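Local structure of nitroreductase-like family protein (2I7H) at residues Q121-L126 and L163-F168. The protein is a homodimeric member of the nitroreductase-like family, an alpha+beta protein that carries bound flavin mononucleotide. Residues are numbered along the deposited sequence; the frame is centred on the assembly and turned at random. Where two conformers were deposited one is given.
Sequences QNFQLL and LHIGYF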
loop_
_atom_site.group_PDB
_atom_site.type_symbol
_atom_site.label_atom_id
_atom_site.label_comp_id
_atom_site.label_asym_id
_atom_site.label_seq_id
_atom_site.Cartn_x
_atom_site.Cartn_y
_atom_site.Cartn_z
ATOM N N GLN A 121 0.774 -1.524 -4.952
ATOM C CA GLN A 121 -0.655 -1.609 -5.103
ATOM C C GLN A 121 -1.159 -0.742 -6.269
ATOM O O GLN A 121 -1.963 -1.210 -7.066
ATOM C CB GLN A 121 -1.374 -1.253 -3.799
ATOM C CG GLN A 121 -2.898 -1.158 -3.946
ATOM C CD GLN A 121 -3.588 -2.464 -4.282
ATOM O OE1 GLN A 121 -4.824 -2.513 -4.358
ATOM N NE2 GLN A 121 -2.819 -3.517 -4.504
ATOM N N ASN A 122 -0.655 0.497 -6.368
ATOM C CA ASN A 122 -0.911 1.342 -7.535
ATOM C C ASN A 122 -0.606 0.582 -8.806
ATOM O O ASN A 122 -1.406 0.560 -9.730
ATOM C CB ASN A 122 0.015 2.550 -7.540
ATOM C CG ASN A 122 -0.464 3.684 -6.684
ATOM O OD1 ASN A 122 -1.599 3.728 -6.208
ATOM N ND2 ASN A 122 0.422 4.643 -6.497
ATOM N N PHE A 123 0.591 -0.005 -8.853
ATOM C CA PHE A 123 1.053 -0.716 -10.032
ATOM C C PHE A 123 0.098 -1.851 -10.386
ATOM O O PHE A 123 -0.216 -2.051 -11.555
ATOM C CB PHE A 123 2.446 -1.310 -9.836
ATOM C CG PHE A 123 2.880 -2.106 -11.005
ATOM C CD1 PHE A 123 3.449 -1.469 -12.139
ATOM C CD2 PHE A 123 2.642 -3.470 -11.047
ATOM C CE1 PHE A 123 3.800 -2.221 -13.233
ATOM C CE2 PHE A 123 2.993 -4.216 -12.146
ATOM C CZ PHE A 123 3.565 -3.610 -13.237
ATOM N N GLN A 124 -0.344 -2.589 -9.369
ATOM C CA GLN A 124 -1.223 -3.742 -9.577
ATOM C C GLN A 124 -2.556 -3.306 -10.183
ATOM O O GLN A 124 -3.075 -3.973 -11.075
ATOM C CB GLN A 124 -1.434 -4.498 -8.275
ATOM C CG GLN A 124 -0.235 -5.345 -7.778
ATOM C CD GLN A 124 -0.724 -6.332 -6.681
ATOM O OE1 GLN A 124 -1.468 -5.940 -5.789
ATOM N NE2 GLN A 124 -0.358 -7.592 -6.785
ATOM N N LEU A 125 -3.059 -2.155 -9.725
ATOM C CA LEU A 125 -4.291 -1.548 -10.225
ATOM C C LEU A 125 -4.150 -1.053 -11.663
ATOM O O LEU A 125 -4.941 -1.389 -12.532
ATOM C CB LEU A 125 -4.729 -0.398 -9.292
ATOM C CG LEU A 125 -5.158 -0.830 -7.898
ATOM C CD1 LEU A 125 -5.531 0.379 -7.003
ATOM C CD2 LEU A 125 -6.283 -1.856 -7.997
ATOM N N LEU A 126 -3.113 -0.264 -11.893
ATOM C CA LEU A 126 -2.707 0.167 -13.225
ATOM C C LEU A 126 -2.564 -0.976 -14.229
ATOM O O LEU A 126 -3.035 -0.873 -15.367
ATOM C CB LEU A 126 -1.407 0.982 -13.127
ATOM C CG LEU A 126 -1.566 2.325 -12.400
ATOM C CD1 LEU A 126 -0.267 2.862 -11.858
ATOM C CD2 LEU A 126 -2.215 3.378 -13.300
ATOM N N LEU A 163 7.053 -8.984 -8.009
ATOM C CA LEU A 163 5.827 -9.023 -8.782
ATOM C C LEU A 163 6.029 -9.890 -10.017
ATOM O O LEU A 163 6.964 -9.674 -10.770
ATOM C CB LEU A 163 5.401 -7.616 -9.200
ATOM C CG LEU A 163 4.988 -6.599 -8.153
ATOM C CD1 LEU A 163 5.326 -5.256 -8.737
ATOM C CD2 LEU A 163 3.481 -6.726 -7.858
ATOM N N HIS A 164 5.153 -10.876 -10.190
ATOM C CA HIS A 164 5.156 -11.770 -11.354
ATOM C C HIS A 164 4.011 -11.344 -12.255
ATOM O O HIS A 164 2.894 -11.191 -11.799
ATOM C CB HIS A 164 5.022 -13.224 -10.925
ATOM C CG HIS A 164 6.233 -13.738 -10.203
ATOM N ND1 HIS A 164 7.040 -14.727 -10.714
ATOM C CD2 HIS A 164 6.779 -13.389 -9.010
ATOM C CE1 HIS A 164 8.018 -14.986 -9.862
ATOM N NE2 HIS A 164 7.886 -14.180 -8.825
ATOM N N ILE A 165 4.305 -11.116 -13.521
ATOM C CA ILE A 165 3.429 -10.319 -14.370
ATOM C C ILE A 165 3.273 -10.947 -15.744
ATOM O O ILE A 165 4.234 -11.441 -16.315
ATOM C CB ILE A 165 4.006 -8.893 -14.578
ATOM C CG1 ILE A 165 4.351 -8.244 -13.243
ATOM C CG2 ILE A 165 3.049 -8.013 -15.399
ATOM C CD1 ILE A 165 5.494 -7.229 -13.319
ATOM N N GLY A 166 2.058 -10.898 -16.277
ATOM C CA GLY A 166 1.824 -11.227 -17.681
ATOM C C GLY A 166 0.349 -11.241 -18.002
ATOM O O GLY A 166 -0.496 -11.096 -17.108
ATOM N N TYR A 167 0.036 -11.393 -19.282
ATOM C CA TYR A 167 -1.348 -11.524 -19.730
ATOM C C TYR A 167 -1.869 -12.888 -19.312
ATOM O O TYR A 167 -1.099 -13.819 -19.099
ATOM C CB TYR A 167 -1.461 -11.305 -21.256
ATOM C CG TYR A 167 -1.089 -9.906 -21.654
ATOM C CD1 TYR A 167 0.157 -9.626 -22.230
ATOM C CD2 TYR A 167 -1.962 -8.843 -21.409
ATOM C CE1 TYR A 167 0.511 -8.308 -22.569
ATOM C CE2 TYR A 167 -1.627 -7.535 -21.737
ATOM C CZ TYR A 167 -0.392 -7.273 -22.306
ATOM O OH TYR A 167 -0.076 -5.978 -22.629
ATOM N N PHE A 168 -3.176 -12.997 -19.169
ATOM C CA PHE A 168 -3.764 -14.220 -18.637
ATOM C C PHE A 168 -5.051 -14.572 -19.348
ATOM O O PHE A 168 -5.708 -13.719 -19.945
ATOM C CB PHE A 168 -4.010 -14.098 -17.121
ATOM C CG PHE A 168 -4.957 -13.008 -16.750
ATOM C CD1 PHE A 168 -6.293 -13.289 -16.499
ATOM C CD2 PHE A 168 -4.524 -11.699 -16.668
ATOM C CE1 PHE A 168 -7.179 -12.254 -16.172
ATOM C CE2 PHE A 168 -5.400 -10.669 -16.334
ATOM C CZ PHE A 168 -6.709 -10.937 -16.081
#
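Phe123 and Leu163 reach past each other between helix and strand, ring atom CD2 of Phe123 lying 4.0 Å from CD1 of Leu163. The same ring meets Ile165: CE2 and CZ of Phe123 are both 4.1 Å from the Ile165 methyl CD1. Both methyls lie on the same side of the ring plane, in an oblique approach. Phe123 gets there because its CG stands anti to the backbone N (chi1 176°), which sends the ring out from the helix. One ring thus touches two residues, and the strand segment buries 59 Å² of Phe123. Toward the flavin the interface, though buried, is more sparsely filled: Gln124 loses 23 Å², through its aliphatic CG, 4.0 Å from Leu163 CD2, and its side chain comes within about 6 Å of the bound flavin mononucleotide. The short segments run nearly parallel (12°), axes 11.2 Å apart, with every contact made by side chains. Together they bury 165 Å². This is helix-on-sheet packing in the nitroreductase core. Leu36 and Leu37 of helix 30-40 also touch Phe123, and Pro44 of the second subunit packs on Gln124. Strand 157-167 lies between strands 94-101 and 132-137, whose Ile96 and Cys134 touch Ile165, and helix 106-129 packs against this sheet.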